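Local coordinates for protein 5-methylthioribose-1-phosphate isomerase (Saccharomyces cerevisiae, PDB 1W2W) that catalyses the interconversion of 5-methylthioribose 1-phosphate and 5-methylthioribulose 1-phosphate in the methionine salvage pathway, at residues Ile56-Val59 with Gly60-Val64; Thr93-Asn96 with Lys97-Phe101; Val110-Ser113 with Asn114-Glu118. All blocks are in the same frame, centred on the assembly; numbering follows the deposited sequence.

Interaction 1 of 3, residues Ile56-Val59 with Gly60-Val64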
loop_
_atom_site.group_PDB
_atom_site.type_symbol
_atom_site.label_atom_id
_atom_site.label_comp_id
_atom_site.label_asym_id
_atom_site.label_seq_id
_atom_site.Cartn_x
_atom_site.Cartn_y
_atom_site.Cartn_z
ATOM N N ILE A 56 -23.986 1.384 -2.093
ATOM C CA ILE A 56 -24.288 0.715 -3.356
ATOM C C ILE A 56 -25.752 0.268 -3.405
ATOM O O ILE A 56 -26.450 0.535 -4.394
ATOM C CB ILE A 56 -23.333 -0.466 -3.574
ATOM C CG1 ILE A 56 -21.907 0.052 -3.800
ATOM C CG2 ILE A 56 -23.833 -1.370 -4.719
ATOM C CD1 ILE A 56 -20.838 -1.009 -3.672
ATOM N N ALA A 57 -26.203 -0.405 -2.346
ATOM C CA ALA A 57 -27.603 -0.831 -2.248
ATOM C C ALA A 57 -28.571 0.344 -2.292
ATOM O O ALA A 57 -29.636 0.274 -2.919
ATOM C CB ALA A 57 -27.825 -1.639 -0.986
ATOM N N ILE A 58 -28.223 1.429 -1.608
ATOM C CA ILE A 58 -29.100 2.596 -1.580
ATOM C C ILE A 58 -29.188 3.286 -2.943
ATOM O O ILE A 58 -30.293 3.583 -3.412
ATOM C CB ILE A 58 -28.658 3.604 -0.485
ATOM C CG1 ILE A 58 -28.893 3.003 0.911
ATOM C CG2 ILE A 58 -29.433 4.930 -0.632
ATOM C CD1 ILE A 58 -28.065 3.681 2.016
ATOM N N VAL A 59 -28.050 3.551 -3.582
ATOM C CA VAL A 59 -28.117 4.180 -4.913
ATOM C C VAL A 59 -28.801 3.281 -5.943
ATOM O O VAL A 59 -29.574 3.766 -6.783
ATOM C CB VAL A 59 -26.757 4.682 -5.449
ATOM C CG1 VAL A 59 -25.899 3.520 -5.950
ATOM C CG2 VAL A 59 -26.994 5.644 -6.634
ATOM N N GLY A 60 -28.533 1.979 -5.870
ATOM C CA GLY A 60 -29.201 1.011 -6.736
ATOM C C GLY A 60 -30.717 1.065 -6.582
ATOM O O GLY A 60 -31.454 1.203 -7.573
ATOM N N SER A 61 -31.173 0.956 -5.335
ATOM C CA SER A 61 -32.590 1.036 -5.003
ATOM C C SER A 61 -33.206 2.360 -5.470
ATOM O O SER A 61 -34.264 2.371 -6.087
ATOM C CB SER A 61 -32.792 0.854 -3.495
ATOM O OG SER A 61 -32.351 -0.433 -3.092
ATOM N N LEU A 62 -32.540 3.471 -5.175
ATOM C CA LEU A 62 -33.016 4.787 -5.574
ATOM C C LEU A 62 -33.127 4.923 -7.090
ATOM O O LEU A 62 -34.061 5.566 -7.584
ATOM C CB LEU A 62 -32.137 5.905 -4.999
ATOM C CG LEU A 62 -32.329 6.175 -3.509
ATOM C CD1 LEU A 62 -31.224 7.101 -3.020
ATOM C CD2 LEU A 62 -33.684 6.800 -3.230
ATOM N N SER A 63 -32.197 4.320 -7.827
ATOM C CA SER A 63 -32.208 4.443 -9.285
ATOM C C SER A 63 -33.419 3.741 -9.910
ATOM O O SER A 63 -33.879 4.137 -10.985
ATOM C CB SER A 63 -30.892 3.963 -9.917
ATOM O OG SER A 63 -30.837 2.548 -10.006
ATOM N N VAL A 64 -33.927 2.708 -9.243
ATOM C CA VAL A 64 -35.168 2.061 -9.680
ATOM C C VAL A 64 -36.338 3.030 -9.484
ATOM O O VAL A 64 -37.211 3.185 -10.357
ATOM C CB VAL A 64 -35.424 0.756 -8.895
ATOM C CG1 VAL A 64 -36.660 0.041 -9.441
ATOM C CG2 VAL A 64 -34.229 -0.184 -8.978
#
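S61 reaches back one turn to A57 with its hydroxyl as well as its backbone. S61 OG donates to A57 O at 2.8 Å, while the S61 N-H meets the same oxygen almost straight on, at 164°; the two donors come from opposite faces of the carbonyl plane. OG can do this because it stands beside its own backbone N, turned from the carbonyl carbon (chi1 -62°). S63 takes the other route: with chi1 at 79° its OG sits between N and C and donates 2.8 Å to G60 O. On another flank, I58 and L62 run side by side in the same direction, I58 CG2 lying 3.7 Å from L62 CD1, and L62 CG also rests 3.3 Å from I58 O. This is the N-terminal half of helix 53-73, wrapped by helices 38-46, 111-124 and 129-168; I58 packs on L143 and I144, and V59 on V44 and I45. The side chain of I56 lies about 4 Å from a bound sulfate and about 10 Å from that of C181, the predicted transition-state stabilizer. In this buried part of the helix, then, both serine hydroxyls give their protons to carbonyls of the helix itself, which lets polar residues sit among aliphatic ones.

Interaction 2 of 3, residues Thr93-Asn96 with Lys97-Phe101; sequences TVLN and KRLDF
L99 leans back against the preceding turn through its CG, which lies 3.3 Å from L95 O, and through CD1, which comes within 3.8 Å of N96 OD1. Its CG stands beside the backbone N and opposite the carbonyl carbon (chi1 -62°), which swings the branched end toward that turn; the L95 and L99 side chains meet more loosely, CD1 of L95 being 4.4 Å from CG of L99. With an alanine here, CG and both methyls would be gone, and the L95 carbonyl and the N96 amide oxygen would probably be left facing a gap. One step round, V94 and R98 lie alongside each other: V94 CG1 touches R98 CD at 3.9 Å, so the aliphatic stem of the arginine runs along the valine. At the open flank, the D100 carboxylate carbon CG lies 3.3 Å from N96 O, the oxygen that accepts the D100 N-H at 3.0 Å.

These contacts join residues three and four apart on one amphipathic helix, 88-103, and the backbone N-H groups of K97 to D100 each bond to the carbonyl four residues earlier. L95 and L99 face inward against helix 111-124, on L123 and K120 respectively, and L95 also touches I38.

Further out, the charged ends are fixed by other helices. R98 bends at chi3 (72°), and its NE makes a salt bridge to E67 while NH2 makes one to D39, so one guanidinium joins helices 53-73 and 38-46 to this one. D100 OD1 is paired with K120 of helix 111-124. T93, at the solvent side, turns its OG1 back to E89 O, one turn earlier, and the F101 ring stacks with Y42.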
loop_
_atom_site.group_PDB
_atom_site.type_symbol
_atom_site.label_atom_id
_atom_site.label_comp_id
_atom_site.label_asym_id
_atom_site.label_seq_id
_atom_site.Cartn_x
_atom_site.Cartn_y
_atom_site.Cartn_z
ATOM N N THR A 93 -41.822 -7.474 -16.893
ATOM C CA THR A 93 -40.779 -8.245 -17.560
ATOM C C THR A 93 -39.519 -7.421 -17.837
ATOM O O THR A 93 -38.400 -7.857 -17.558
ATOM C CB THR A 93 -41.325 -8.828 -18.872
ATOM O OG1 THR A 93 -42.354 -9.771 -18.551
ATOM C CG2 THR A 93 -40.252 -9.664 -19.583
ATOM N N VAL A 94 -39.714 -6.231 -18.391
ATOM C CA VAL A 94 -38.583 -5.348 -18.656
ATOM C C VAL A 94 -37.972 -4.817 -17.354
ATOM O O VAL A 94 -36.742 -4.809 -17.197
ATOM C CB VAL A 94 -38.955 -4.211 -19.612
ATOM C CG1 VAL A 94 -37.813 -3.186 -19.708
ATOM C CG2 VAL A 94 -39.272 -4.785 -20.992
ATOM N N LEU A 95 -38.820 -4.389 -16.423
ATOM C CA LEU A 95 -38.313 -3.945 -15.120
ATOM C C LEU A 95 -37.464 -5.033 -14.456
ATOM O O LEU A 95 -36.363 -4.755 -13.966
ATOM C CB LEU A 95 -39.456 -3.512 -14.206
ATOM C CG LEU A 95 -39.123 -2.821 -12.883
ATOM C CD1 LEU A 95 -37.989 -1.825 -13.078
ATOM C CD2 LEU A 95 -40.388 -2.103 -12.445
ATOM N N ASN A 96 -37.963 -6.269 -14.441
ATOM C CA ASN A 96 -37.200 -7.363 -13.848
ATOM C C ASN A 96 -35.869 -7.592 -14.539
ATOM O O ASN A 96 -34.860 -7.857 -13.889
ATOM C CB ASN A 96 -38.018 -8.654 -13.771
ATOM C CG ASN A 96 -38.946 -8.668 -12.575
ATOM O OD1 ASN A 96 -38.544 -8.318 -11.459
ATOM N ND2 ASN A 96 -40.195 -9.058 -12.797
ATOM N N LYS A 97 -35.863 -7.467 -15.860
ATOM C CA LYS A 97 -34.631 -7.596 -16.631
ATOM C C LYS A 97 -33.649 -6.492 -16.232
ATOM O O LYS A 97 -32.451 -6.732 -16.082
ATOM C CB LYS A 97 -34.952 -7.534 -18.125
ATOM C CG LYS A 97 -33.761 -7.683 -19.066
ATOM C CD LYS A 97 -34.261 -7.889 -20.503
ATOM C CE LYS A 97 -34.257 -6.596 -21.304
ATOM N NZ LYS A 97 -33.086 -6.582 -22.238
ATOM N N ARG A 98 -34.164 -5.283 -16.051
ATOM C CA ARG A 98 -33.308 -4.161 -15.683
ATOM C C ARG A 98 -32.812 -4.261 -14.235
ATOM O O ARG A 98 -31.695 -3.828 -13.929
ATOM C CB ARG A 98 -34.001 -2.829 -15.989
ATOM C CG ARG A 98 -33.993 -2.552 -17.489
ATOM C CD ARG A 98 -34.813 -1.363 -17.909
ATOM N NE ARG A 98 -34.186 -0.098 -17.525
ATOM C CZ ARG A 98 -33.075 0.382 -18.057
ATOM N NH1 ARG A 98 -32.435 -0.293 -19.007
ATOM N NH2 ARG A 98 -32.604 1.548 -17.645
ATOM N N LEU A 99 -33.622 -4.854 -13.360
ATOM C CA LEU A 99 -33.152 -5.212 -12.016
ATOM C C LEU A 99 -32.025 -6.239 -12.023
ATOM O O LEU A 99 -31.062 -6.121 -11.260
ATOM C CB LEU A 99 -34.311 -5.654 -11.114
ATOM C CG LEU A 99 -35.406 -4.625 -10.836
ATOM C CD1 LEU A 99 -36.584 -5.302 -10.133
ATOM C CD2 LEU A 99 -34.855 -3.471 -9.985
ATOM N N ASP A 100 -32.129 -7.246 -12.881
ATOM C CA ASP A 100 -31.024 -8.179 -13.089
ATOM C C ASP A 100 -29.761 -7.516 -13.645
ATOM O O ASP A 100 -28.649 -7.857 -13.242
ATOM C CB ASP A 100 -31.456 -9.372 -13.962
ATOM C CG ASP A 100 -32.581 -10.190 -13.331
ATOM O OD1 ASP A 100 -32.841 -10.049 -12.115
ATOM O OD2 ASP A 100 -33.272 -11.006 -13.986
ATOM N N PHE A 101 -29.929 -6.568 -14.566
ATOM C CA PHE A 101 -28.804 -5.790 -15.089
ATOM C C PHE A 101 -28.122 -5.046 -13.935
ATOM O O PHE A 101 -26.896 -5.132 -13.753
ATOM C CB PHE A 101 -29.322 -4.821 -16.159
ATOM C CG PHE A 101 -28.298 -3.849 -16.670
ATOM C CD1 PHE A 101 -27.109 -4.295 -17.230
ATOM C CD2 PHE A 101 -28.534 -2.486 -16.589
ATOM C CE1 PHE A 101 -26.168 -3.394 -17.702
ATOM C CE2 PHE A 101 -27.597 -1.578 -17.064
ATOM C CZ PHE A 101 -26.415 -2.035 -17.621
#

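Interaction 3 of 3, residues Val110-Ser113 with Asn114-Glu118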
loop_
_atom_site.group_PDB
_atom_site.type_symbol
_atom_site.label_atom_id
_atom_site.label_comp_id
_atom_site.label_asym_id
_atom_site.label_seq_id
_atom_site.Cartn_x
_atom_site.Cartn_y
_atom_site.Cartn_z
ATOM N N VAL A 110 -23.143 -7.933 -0.672
ATOM C CA VAL A 110 -24.444 -8.577 -0.769
ATOM C C VAL A 110 -25.591 -7.599 -0.565
ATOM O O VAL A 110 -26.729 -7.910 -0.907
ATOM C CB VAL A 110 -24.553 -9.774 0.204
ATOM C CG1 VAL A 110 -24.609 -9.293 1.656
ATOM C CG2 VAL A 110 -25.741 -10.681 -0.140
ATOM N N ASN A 111 -25.304 -6.421 -0.013
ATOM C CA ASN A 111 -26.372 -5.460 0.276
ATOM C C ASN A 111 -27.270 -5.212 -0.927
ATOM O O ASN A 111 -28.501 -5.188 -0.809
ATOM C CB ASN A 111 -25.780 -4.145 0.781
ATOM C CG ASN A 111 -25.110 -4.319 2.120
ATOM O OD1 ASN A 111 -24.125 -5.056 2.219
ATOM N ND2 ASN A 111 -25.649 -3.670 3.163
ATOM N N LEU A 112 -26.652 -5.040 -2.091
ATOM C CA LEU A 112 -27.421 -4.732 -3.288
ATOM C C LEU A 112 -28.426 -5.846 -3.602
ATOM O O LEU A 112 -29.613 -5.571 -3.789
ATOM C CB LEU A 112 -26.501 -4.452 -4.480
ATOM C CG LEU A 112 -27.182 -4.121 -5.819
ATOM C CD1 LEU A 112 -27.978 -2.821 -5.670
ATOM C CD2 LEU A 112 -26.176 -4.044 -6.988
ATOM N N SER A 113 -27.949 -7.088 -3.648
ATOM C CA SER A 113 -28.826 -8.241 -3.889
ATOM C C SER A 113 -29.947 -8.279 -2.864
ATOM O O SER A 113 -31.121 -8.488 -3.203
ATOM C CB SER A 113 -28.030 -9.555 -3.873
ATOM O OG SER A 113 -28.887 -10.701 -3.926
ATOM N N ASN A 114 -29.593 -8.076 -1.596
ATOM C CA ASN A 114 -30.600 -8.122 -0.550
ATOM C C ASN A 114 -31.732 -7.112 -0.763
ATOM O O ASN A 114 -32.911 -7.420 -0.554
ATOM C CB ASN A 114 -29.952 -7.976 0.831
ATOM C CG ASN A 114 -29.228 -9.250 1.268
ATOM O OD1 ASN A 114 -29.491 -10.345 0.753
ATOM N ND2 ASN A 114 -28.311 -9.106 2.220
ATOM N N SER A 115 -31.373 -5.907 -1.190
ATOM C CA SER A 115 -32.356 -4.891 -1.529
ATOM C C SER A 115 -33.125 -5.243 -2.802
ATOM O O SER A 115 -34.333 -5.047 -2.865
ATOM C CB SER A 115 -31.693 -3.521 -1.690
ATOM O OG SER A 115 -31.570 -2.868 -0.429
ATOM N N LEU A 116 -32.441 -5.735 -3.828
ATOM C CA LEU A 116 -33.148 -6.004 -5.084
ATOM C C LEU A 116 -34.158 -7.146 -4.938
ATOM O O LEU A 116 -35.211 -7.131 -5.576
ATOM C CB LEU A 116 -32.176 -6.277 -6.235
ATOM C CG LEU A 116 -31.271 -5.091 -6.594
ATOM C CD1 LEU A 116 -30.382 -5.431 -7.787
ATOM C CD2 LEU A 116 -32.056 -3.799 -6.839
ATOM N N VAL A 117 -33.844 -8.124 -4.094
ATOM C CA VAL A 117 -34.785 -9.200 -3.774
ATOM C C VAL A 117 -36.061 -8.613 -3.171
ATOM O O VAL A 117 -37.174 -8.967 -3.575
ATOM C CB VAL A 117 -34.154 -10.233 -2.800
ATOM C CG1 VAL A 117 -35.223 -11.133 -2.176
ATOM C CG2 VAL A 117 -33.070 -11.052 -3.503
ATOM N N GLU A 118 -35.893 -7.703 -2.217
ATOM C CA GLU A 118 -37.019 -7.054 -1.571
ATOM C C GLU A 118 -37.804 -6.221 -2.580
ATOM O O GLU A 118 -39.038 -6.256 -2.581
ATOM C CB GLU A 118 -36.558 -6.192 -0.394
ATOM C CG GLU A 118 -37.683 -5.687 0.503
ATOM C CD GLU A 118 -38.749 -6.730 0.799
ATOM O OE1 GLU A 118 -38.407 -7.861 1.212
ATOM O OE2 GLU A 118 -39.941 -6.411 0.621
HETATM O O HOH W 1 -29.810 -3.963 1.430
HETATM O O HOH W 2 -29.778 -11.500 -1.606
#
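N114 lays its amide across the branched end of V110: ND2 lies 3.7 Å from V110 CG1, and OD1 is 3.9 Å from V110 CG2. They lie at the start of helix 111-124, a member of the helical part of this N-terminal half of the isomerase. V110 has CG1 wedged between its N and carbonyl carbon (chi1 70°), which leaves both methyls turned to the asparagine. The ND2 end is held by two hydrogen bonds to the backbone of another protein chain, and N111 OD1 bonds to a polar side chain of that chain, so this turn lies against another protein chain.

On the inward side, L112 and L116 cross obliquely, with L112 CG 4.0 Å from L116 CD1; L116 goes on to meet L102 and L103 of helix 88-103. S115 faces helices 53-73 and 129-168, and its OG is hydrogen-bonded to Y139 OH. Backbone bonds tie the turn together, N114 N to V110 O being nearly straight at 169°.

Two waters add bridges, one between backbone and side chain, one between two side chains. The first donates to N111 O and also hydrogen-bonds S115 OG, adding a second donor to a carbonyl that already accepts the S115 N-H. The other donates to N114 OD1 and lies 2.6 Å from S113 OG.

The three contacts follow one another along the chain, one on each of helices 53-73, 88-103 and 111-124, all within the part of the chain that belongs to the initiation factor 2 subunit family. Interaction 1 is the most central, about 6 Å from the centre of the chain. Between centres it lies about 10 Å from interaction 3 and about 14 Å from interaction 2, and interactions 2 and 3 are also about 14 Å apart. Each pair touches. V64 CG2 packs 3.5 Å from L99 CD2, S61 OG lies 3.5 Å from S115 CB, and L99 O is 3.6 Å from L116 CD1. The helices thus close a three-way packed junction, whose 53-73 member begins near the bound sulfate and whose 111-124 member meets another protein chain.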